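Side-chain contacts in methyl transferase from Methanosarcina acetivorans (Methanosarcina acetivorans, PDB 6MRO), which binds S-adenosyl-L-homocysteine and two calcium ions, and is probably an S-adenosylmethionine-dependent methyltransferase: residues W3-V6 and Y7-T10; E116-L119 and F120-H123; F139-E143 and P144-E148. The protein carries 1 engineered substitution. All coordinates share one frame; numbering follows the deposited sequence.

Interaction 1. Residues W3-V6 and Y7-T10. With SAH (S-adenosyl-L-homocysteine), chain B.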
# COMPACT_ATOMS: atom_id res chain seq x y z
N TRP A 3 -1.65 -15.83 4.68
CA TRP A 3 -2.46 -14.86 3.98
C TRP A 3 -3.58 -15.49 3.16
O TRP A 3 -4.61 -14.84 2.96
CB TRP A 3 -1.56 -13.97 3.14
CG TRP A 3 -0.71 -13.12 4.04
CD1 TRP A 3 0.62 -13.27 4.31
CD2 TRP A 3 -1.16 -12.01 4.84
NE1 TRP A 3 1.04 -12.31 5.20
CE2 TRP A 3 -0.03 -11.52 5.54
CE3 TRP A 3 -2.39 -11.38 5.01
CZ2 TRP A 3 -0.11 -10.43 6.41
CZ3 TRP A 3 -2.46 -10.29 5.86
CH2 TRP A 3 -1.33 -9.83 6.56
N ASP A 4 -3.44 -16.74 2.72
CA ASP A 4 -4.60 -17.41 2.15
C ASP A 4 -5.70 -17.58 3.19
O ASP A 4 -6.89 -17.51 2.87
CB ASP A 4 -4.22 -18.75 1.54
CG ASP A 4 -3.04 -18.64 0.60
OD1 ASP A 4 -3.12 -17.84 -0.36
OD2 ASP A 4 -2.07 -19.40 0.78
N GLU A 5 -5.32 -17.81 4.45
CA GLU A 5 -6.32 -18.04 5.49
C GLU A 5 -7.20 -16.81 5.71
O GLU A 5 -8.42 -16.92 5.85
CB GLU A 5 -5.65 -18.45 6.80
CG GLU A 5 -5.11 -19.87 6.82
CD GLU A 5 -6.15 -20.89 6.44
OE1 GLU A 5 -7.26 -20.85 7.01
OE2 GLU A 5 -5.86 -21.75 5.58
N VAL A 6 -6.59 -15.62 5.74
CA VAL A 6 -7.37 -14.44 6.07
C VAL A 6 -8.33 -14.07 4.94
O VAL A 6 -9.36 -13.44 5.20
CB VAL A 6 -6.46 -13.25 6.44
CG1 VAL A 6 -5.45 -13.67 7.53
CG2 VAL A 6 -5.77 -12.71 5.23
N TYR A 7 -8.06 -14.50 3.71
CA TYR A 7 -8.98 -14.18 2.62
C TYR A 7 -10.05 -15.25 2.42
O TYR A 7 -10.80 -15.18 1.44
CB TYR A 7 -8.19 -13.92 1.33
CG TYR A 7 -7.60 -12.52 1.35
CD1 TYR A 7 -6.27 -12.31 1.62
CD2 TYR A 7 -8.42 -11.41 1.17
CE1 TYR A 7 -5.72 -11.02 1.67
CE2 TYR A 7 -7.89 -10.10 1.22
CZ TYR A 7 -6.54 -9.92 1.47
OH TYR A 7 -6.04 -8.64 1.52
N LYS A 8 -10.17 -16.19 3.36
CA LYS A 8 -11.31 -17.10 3.43
C LYS A 8 -12.48 -16.39 4.12
O LYS A 8 -12.91 -16.73 5.22
CB LYS A 8 -10.91 -18.38 4.15
CG LYS A 8 -9.95 -19.25 3.37
CD LYS A 8 -9.50 -20.45 4.18
CE LYS A 8 -8.62 -21.35 3.33
NZ LYS A 8 -8.31 -22.63 4.00
N GLY A 9 -12.99 -15.37 3.44
CA GLY A 9 -13.95 -14.47 4.03
C GLY A 9 -13.55 -13.03 3.73
O GLY A 9 -12.88 -12.78 2.73
N THR A 10 -13.93 -12.10 4.60
CA THR A 10 -13.75 -10.67 4.35
C THR A 10 -13.05 -10.06 5.56
O THR A 10 -13.71 -9.73 6.56
CB THR A 10 -15.09 -9.99 4.11
OG1 THR A 10 -15.80 -10.68 3.07
CG2 THR A 10 -14.89 -8.54 3.70
N SAH B . -3.97 -3.13 0.27
CA SAH B . -5.15 -3.98 0.49
CB SAH B . -4.82 -5.12 1.45
CG SAH B . -4.17 -4.66 2.75
SD SAH B . -3.95 -5.98 3.96
C SAH B . -6.33 -3.18 1.04
O SAH B . -6.19 -2.00 1.38
OXT SAH B . -7.44 -3.73 1.16
C5' SAH B . -2.20 -6.33 3.61
C4' SAH B . -2.00 -7.18 2.36
O4' SAH B . -0.61 -7.40 2.17
C3' SAH B . -2.68 -8.55 2.38
O3' SAH B . -3.49 -8.65 1.22
C2' SAH B . -1.51 -9.53 2.39
O2' SAH B . -1.76 -10.75 1.71
C1' SAH B . -0.41 -8.73 1.72
N9 SAH B . 0.96 -9.12 2.06
C8 SAH B . 1.50 -9.36 3.31
N7 SAH B . 2.80 -9.63 3.16
C5 SAH B . 3.11 -9.55 1.84
C6 SAH B . 4.29 -9.74 1.13
N6 SAH B . 5.42 -10.06 1.75
N1 SAH B . 4.28 -9.58 -0.23
C2 SAH B . 3.12 -9.24 -0.89
N3 SAH B . 1.95 -9.06 -0.20
C4 SAH B . 1.96 -9.21 1.15

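Interaction 2. Residues E116-L119 and F120-H123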
# COMPACT_ATOMS: atom_id res chain seq x y z
N GLU A 116 12.01 -7.81 8.78
CA GLU A 116 11.87 -7.67 7.34
C GLU A 116 11.77 -6.21 6.89
O GLU A 116 11.64 -5.96 5.69
CB GLU A 116 10.64 -8.44 6.85
CG GLU A 116 10.67 -9.95 7.14
CD GLU A 116 11.90 -10.66 6.58
OE1 GLU A 116 12.22 -10.47 5.39
OE2 GLU A 116 12.54 -11.44 7.32
N ARG A 117 11.85 -5.25 7.82
CA ARG A 117 11.58 -3.86 7.48
C ARG A 117 12.68 -3.25 6.61
O ARG A 117 12.38 -2.54 5.64
CB ARG A 117 11.39 -3.03 8.76
CG ARG A 117 9.99 -3.12 9.36
CD ARG A 117 9.47 -1.74 9.77
NE ARG A 117 8.28 -1.78 10.62
CZ ARG A 117 7.06 -2.16 10.21
NH1 ARG A 117 6.87 -2.56 8.96
NH2 ARG A 117 6.04 -2.15 11.06
N LEU A 118 13.95 -3.48 6.94
CA LEU A 118 15.03 -2.92 6.13
C LEU A 118 14.97 -3.46 4.71
O LEU A 118 15.03 -2.70 3.73
CB LEU A 118 16.40 -3.20 6.75
CG LEU A 118 17.61 -3.19 5.80
CD1 LEU A 118 17.83 -1.82 5.17
CD2 LEU A 118 18.89 -3.66 6.51
N LEU A 119 14.85 -4.79 4.58
CA LEU A 119 14.69 -5.41 3.27
C LEU A 119 13.49 -4.83 2.52
O LEU A 119 13.57 -4.56 1.31
CB LEU A 119 14.52 -6.92 3.44
CG LEU A 119 14.46 -7.78 2.18
CD1 LEU A 119 15.76 -7.63 1.41
CD2 LEU A 119 14.20 -9.25 2.53
N PHE A 120 12.38 -4.63 3.22
CA PHE A 120 11.19 -4.04 2.60
C PHE A 120 11.51 -2.68 2.00
O PHE A 120 11.24 -2.44 0.81
CB PHE A 120 10.08 -3.95 3.64
CG PHE A 120 8.84 -3.25 3.17
CD1 PHE A 120 8.62 -1.92 3.47
CD2 PHE A 120 7.87 -3.94 2.44
CE1 PHE A 120 7.47 -1.28 3.06
CE2 PHE A 120 6.71 -3.30 2.02
CZ PHE A 120 6.52 -1.96 2.34
N THR A 121 12.10 -1.78 2.79
CA THR A 121 12.42 -0.45 2.27
C THR A 121 13.34 -0.53 1.06
O THR A 121 13.16 0.21 0.09
CB THR A 121 13.07 0.42 3.36
OG1 THR A 121 14.31 -0.18 3.80
CG2 THR A 121 12.16 0.58 4.55
N ARG A 122 14.30 -1.44 1.08
CA ARG A 122 15.23 -1.53 -0.04
C ARG A 122 14.57 -1.99 -1.33
O ARG A 122 14.90 -1.52 -2.36
CB ARG A 122 16.49 -2.36 0.29
CG ARG A 122 17.46 -2.52 -0.91
CD ARG A 122 18.82 -1.77 -0.81
NE ARG A 122 19.57 -1.61 -2.08
CZ ARG A 122 20.70 -2.25 -2.43
NH1 ARG A 122 21.25 -3.13 -1.61
NH2 ARG A 122 21.26 -2.03 -3.59
N HIS A 123 13.64 -2.92 -1.23
CA HIS A 123 12.98 -3.39 -2.43
C HIS A 123 12.05 -2.34 -3.01
O HIS A 123 12.00 -2.15 -4.23
CB HIS A 123 12.20 -4.68 -2.13
CG HIS A 123 13.02 -5.91 -2.34
ND1 HIS A 123 13.81 -6.46 -1.35
CD2 HIS A 123 13.22 -6.67 -3.44
CE1 HIS A 123 14.44 -7.52 -1.83
NE2 HIS A 123 14.10 -7.66 -3.10

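Interaction 3. Residues F139-E143 and P144-E148. With CA (calcium ion), chain C; CA (calcium ion), chain D.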
# COMPACT_ATOMS: atom_id res chain seq x y z
N PHE A 139 -2.08 2.75 10.42
CA PHE A 139 -2.70 3.23 11.65
C PHE A 139 -1.69 4.06 12.44
O PHE A 139 -0.50 3.72 12.49
CB PHE A 139 -3.20 2.06 12.49
CG PHE A 139 -4.28 1.27 11.83
CD1 PHE A 139 -5.45 1.89 11.40
CD2 PHE A 139 -4.13 -0.09 11.61
CE1 PHE A 139 -6.45 1.16 10.77
CE2 PHE A 139 -5.13 -0.81 10.99
CZ PHE A 139 -6.28 -0.18 10.57
N SER A 140 -2.15 5.14 13.07
CA SER A 140 -1.26 6.06 13.73
C SER A 140 -1.05 5.68 15.20
O SER A 140 -1.97 5.19 15.87
CB SER A 140 -1.77 7.50 13.64
OG SER A 140 -3.09 7.63 14.15
N ASP A 141 0.16 5.93 15.68
CA ASP A 141 0.58 5.63 17.04
C ASP A 141 1.04 6.94 17.68
O ASP A 141 2.12 7.45 17.35
CB ASP A 141 1.69 4.59 17.05
CG ASP A 141 2.23 4.29 18.43
OD1 ASP A 141 1.76 4.88 19.43
OD2 ASP A 141 3.14 3.44 18.51
N LYS A 142 0.22 7.47 18.57
CA LYS A 142 0.60 8.64 19.35
C LYS A 142 0.69 8.32 20.83
O LYS A 142 0.74 9.24 21.65
CB LYS A 142 -0.39 9.78 19.10
CG LYS A 142 -0.54 10.15 17.62
CD LYS A 142 -1.88 10.83 17.37
CE LYS A 142 -1.92 11.48 16.00
NZ LYS A 142 -3.20 12.23 15.82
N GLU A 143 0.73 7.02 21.20
CA GLU A 143 0.77 6.71 22.63
C GLU A 143 2.17 6.32 23.05
O GLU A 143 2.83 5.53 22.36
CB GLU A 143 -0.21 5.60 22.97
CG GLU A 143 -1.66 6.03 22.85
CD GLU A 143 -2.35 6.14 24.20
OE1 GLU A 143 -3.36 6.87 24.28
OE2 GLU A 143 -1.88 5.50 25.17
N PRO A 144 2.66 6.84 24.18
CA PRO A 144 4.02 6.52 24.62
C PRO A 144 4.15 5.06 25.00
O PRO A 144 3.22 4.46 25.56
CB PRO A 144 4.23 7.44 25.83
CG PRO A 144 2.85 7.80 26.30
CD PRO A 144 1.98 7.80 25.08
N GLY A 145 5.30 4.48 24.70
CA GLY A 145 5.52 3.06 24.90
C GLY A 145 4.99 2.24 23.73
O GLY A 145 4.32 2.75 22.83
N GLU A 146 5.29 0.95 23.75
CA GLU A 146 4.93 0.08 22.63
C GLU A 146 4.13 -1.13 23.11
O GLU A 146 4.35 -2.26 22.68
CB GLU A 146 6.17 -0.35 21.86
CG GLU A 146 6.73 0.77 20.99
CD GLU A 146 5.84 1.08 19.81
OE1 GLU A 146 5.94 0.37 18.78
OE2 GLU A 146 5.05 2.03 19.91
N TYR A 147 3.16 -0.88 23.99
CA TYR A 147 2.30 -1.95 24.47
C TYR A 147 1.09 -2.21 23.57
O TYR A 147 0.42 -3.23 23.76
CB TYR A 147 1.78 -1.66 25.87
CG TYR A 147 2.77 -1.03 26.84
CD1 TYR A 147 2.82 0.35 27.02
CD2 TYR A 147 3.63 -1.82 27.59
CE1 TYR A 147 3.70 0.93 27.91
CE2 TYR A 147 4.52 -1.25 28.49
CZ TYR A 147 4.55 0.13 28.65
OH TYR A 147 5.43 0.71 29.54
N GLU A 148 0.79 -1.34 22.61
CA GLU A 148 -0.46 -1.48 21.88
C GLU A 148 -0.39 -2.63 20.88
O GLU A 148 0.64 -2.88 20.24
CB GLU A 148 -0.84 -0.17 21.17
CG GLU A 148 0.22 0.43 20.25
CD GLU A 148 1.21 1.34 20.99
OE1 GLU A 148 2.33 1.48 20.50
OE2 GLU A 148 0.87 1.92 22.05
CA CA C . 3.45 3.58 20.97
CA CA D . 4.44 1.76 17.48
O HOH W 1 2.78 0.35 18.43
O HOH W 2 5.02 5.22 20.41
O HOH W 3 5.11 -0.07 15.98

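Interaction 1. Residues W3-V6 and Y7-T10
Glu5 and Lys8 form the one salt bridge of this turn. Their side chains run side by side and point the same way. Lys8 is extended beyond CG, while Glu5 bends at chi2 (-54°) and brings its carboxylate back to the lysine end. Lys8 NZ meets Glu5 OE2 at 3.0 Å on the syn side, 29° out of the carboxylate plane. Both residues are exposed.

The backbone bonds belong to the end of the helix. Lys8 N donates to Glu5 O at 3.1 Å, and Tyr7 N makes only a weak bond to Asp4 O. Tyr7 is the first residue to leave helical angles, and Lys8 is then the centre of an inverse gamma turn. Asp4 points away from the residues that follow, and its OD2 accepts from Met1 N.

The apolar part is small. Val6 CG2 lies obliquely to the Tyr7 ring, 3.7 Å from CD1. A polar atom meets the same ring: the carbonyl oxygen Trp3 O sits at its edge, 3.3 Å from Tyr7 CD1.

Both aromatic residues reach the cofactor product. One face of the Trp3 indole covers the ribose, with Trp3 CE3 3.3 Å from SAH C2'. The five-membered part of the indole reaches the adenine, with Trp3 NE1 3.5 Å from SAH C8. Tyr7 comes to the same sugar edge-on. Its OH donates to SAH O3' at 2.6 Å and accepts from Trp13 NE1. Face and hydroxyl together grip the ribose.

The contact closes the short N-terminal helix 2-6 and starts the loop toward helix 20-27. Tyr7 packs on Arg65 and Ala66 of helix 64-76, and Trp3 rests on loop residues Leu62 and Val111. This placing is consistent with a lid over the ligand pocket.

Interaction 2. Residues E116-L119 and F120-H123
Leu118 O is gripped by two donors, Thr121 OG1 and Arg122 N. The hydroxyl bond is the shorter, 2.6 Å from Thr121 OG1 to Leu118 O. It arrives with a C=O...donor angle of 124°. Arg122 N makes the usual helical bond to the same oxygen at 3.0 Å, nearer the line of the C=O. The hydroxyl reaches back because Thr121 OG1 sits between the backbone N and the carbonyl carbon (chi1 61°). The methyl CG2 of Thr121 then lies 3.3 Å from Arg117 O.

Leu119 O is also held twice, both times by His123. His123 N bonds to it at 3.0 Å. His123 ND1 adds a longer bond of 3.3 Å to Leu119 O. The oxygen lies almost in the imidazole plane, but the donor stands 44° out of the carbonyl plane. The carbonyl can only accept, so ND1 probably carries a proton. NE2, the other ring nitrogen, is bonded to Asp92 OD1, so the ring may be charged. The two bonds fix its rotation.

Leu119 and His123 lie side by side, pointing the same way. Leu119 CD1 touches the imidazole at CE1, 3.5 Å away. An alanine at His123 would probably leave Asp92 OD1 without this partner and Leu119 O with one donor fewer. Leu118 CD1 makes a looser contact with Thr121 OG1, 4.1 Å away.

The backbone bonds are successive i+4 to i bonds of one alpha-helix, with Phe120 N on Glu116 O and Thr121 N on Arg117 O continuing the pattern. The segment lies in the middle of helix 114-127, after strand 100-106 and before the short strand 128-129. Phe120 packs onto Leu108 and Ile112. Thr121 packs on Thr161 and Phe162 at the end of helix 155-162.

Interaction 3. Residues F139-E143 and P144-E148
Asp141, Glu146 and Glu148 bring their carboxylates together round a calcium ion. Asp141 OD2 is only 2.8 Å from Glu146 OE2 and 2.9 Å from Glu148 OE1. Such close acidic oxygens would probably repel without the metal between them. The calcium of chain C takes both oxygens of Asp141, with OD2 at 2.5 Å. It adds one oxygen each from Glu146 and Glu148, the carbonyls of Glu143 and Gly145, and water 2. Gly145 O is the shortest protein ligand, at 2.2 Å from this ion.

The second calcium, chain D, sits beside the first. Asp141 OD2 and Glu146 OE2 bridge the two ions. Glu146 binds the chain D ion with both oxygens, OE1 at 2.4 Å, because its chain bends at chi2 (-70°) and swings the carboxylate back to the metals. The carbonyl oxygen of Arg152 and the carboxylate of Glu157 complete this site together with waters 1 and 3. The Asp141 and Glu148 side chains cross at about a right angle, their carboxylate planes 66° apart.

The loop is shaped by an Asx turn: Asp141 OD1 accepts from Glu143 N at 3.0 Å. This oxygen therefore serves the backbone and the metal at once, and Glu143 O binds the same ion. The loop follows strand 132-139 and precedes helix 155-162, which supplies Glu157, so the chain D calcium links the loop to that helix at the surface.

The outer side is looser. The Glu143 carboxylate does not bind the metals; its backbone carbonyl does. Its CB lies 3.9 Å from Glu148 OE2. Pro144 is exposed at the bend. Lys142 is exposed too, and its NZ pairs with Asp173 on strand 167-177.

Overall arrangement
All three contacts are local, each within one continuous stretch, and none touches another. Interactions 1 and 3 are surface contacts at the ends of elements: the first closes helix 2-6, the third follows strand 132-139. Interaction 2 is partly buried and lies within helix 114-127. Their chemistry follows their place. Interaction 1 uses aromatic groups on a bound ligand, interaction 2 side-chain bonds to helix carbonyls, and interaction 3 carboxylates and carbonyls on metal. Interactions 2 and 3 have their nearest atoms about 8 Å apart and both meet helix 155-162, through Thr121 and through the calcium ligand Glu157. The centres of interactions 1 and 3 are about 27 Å apart.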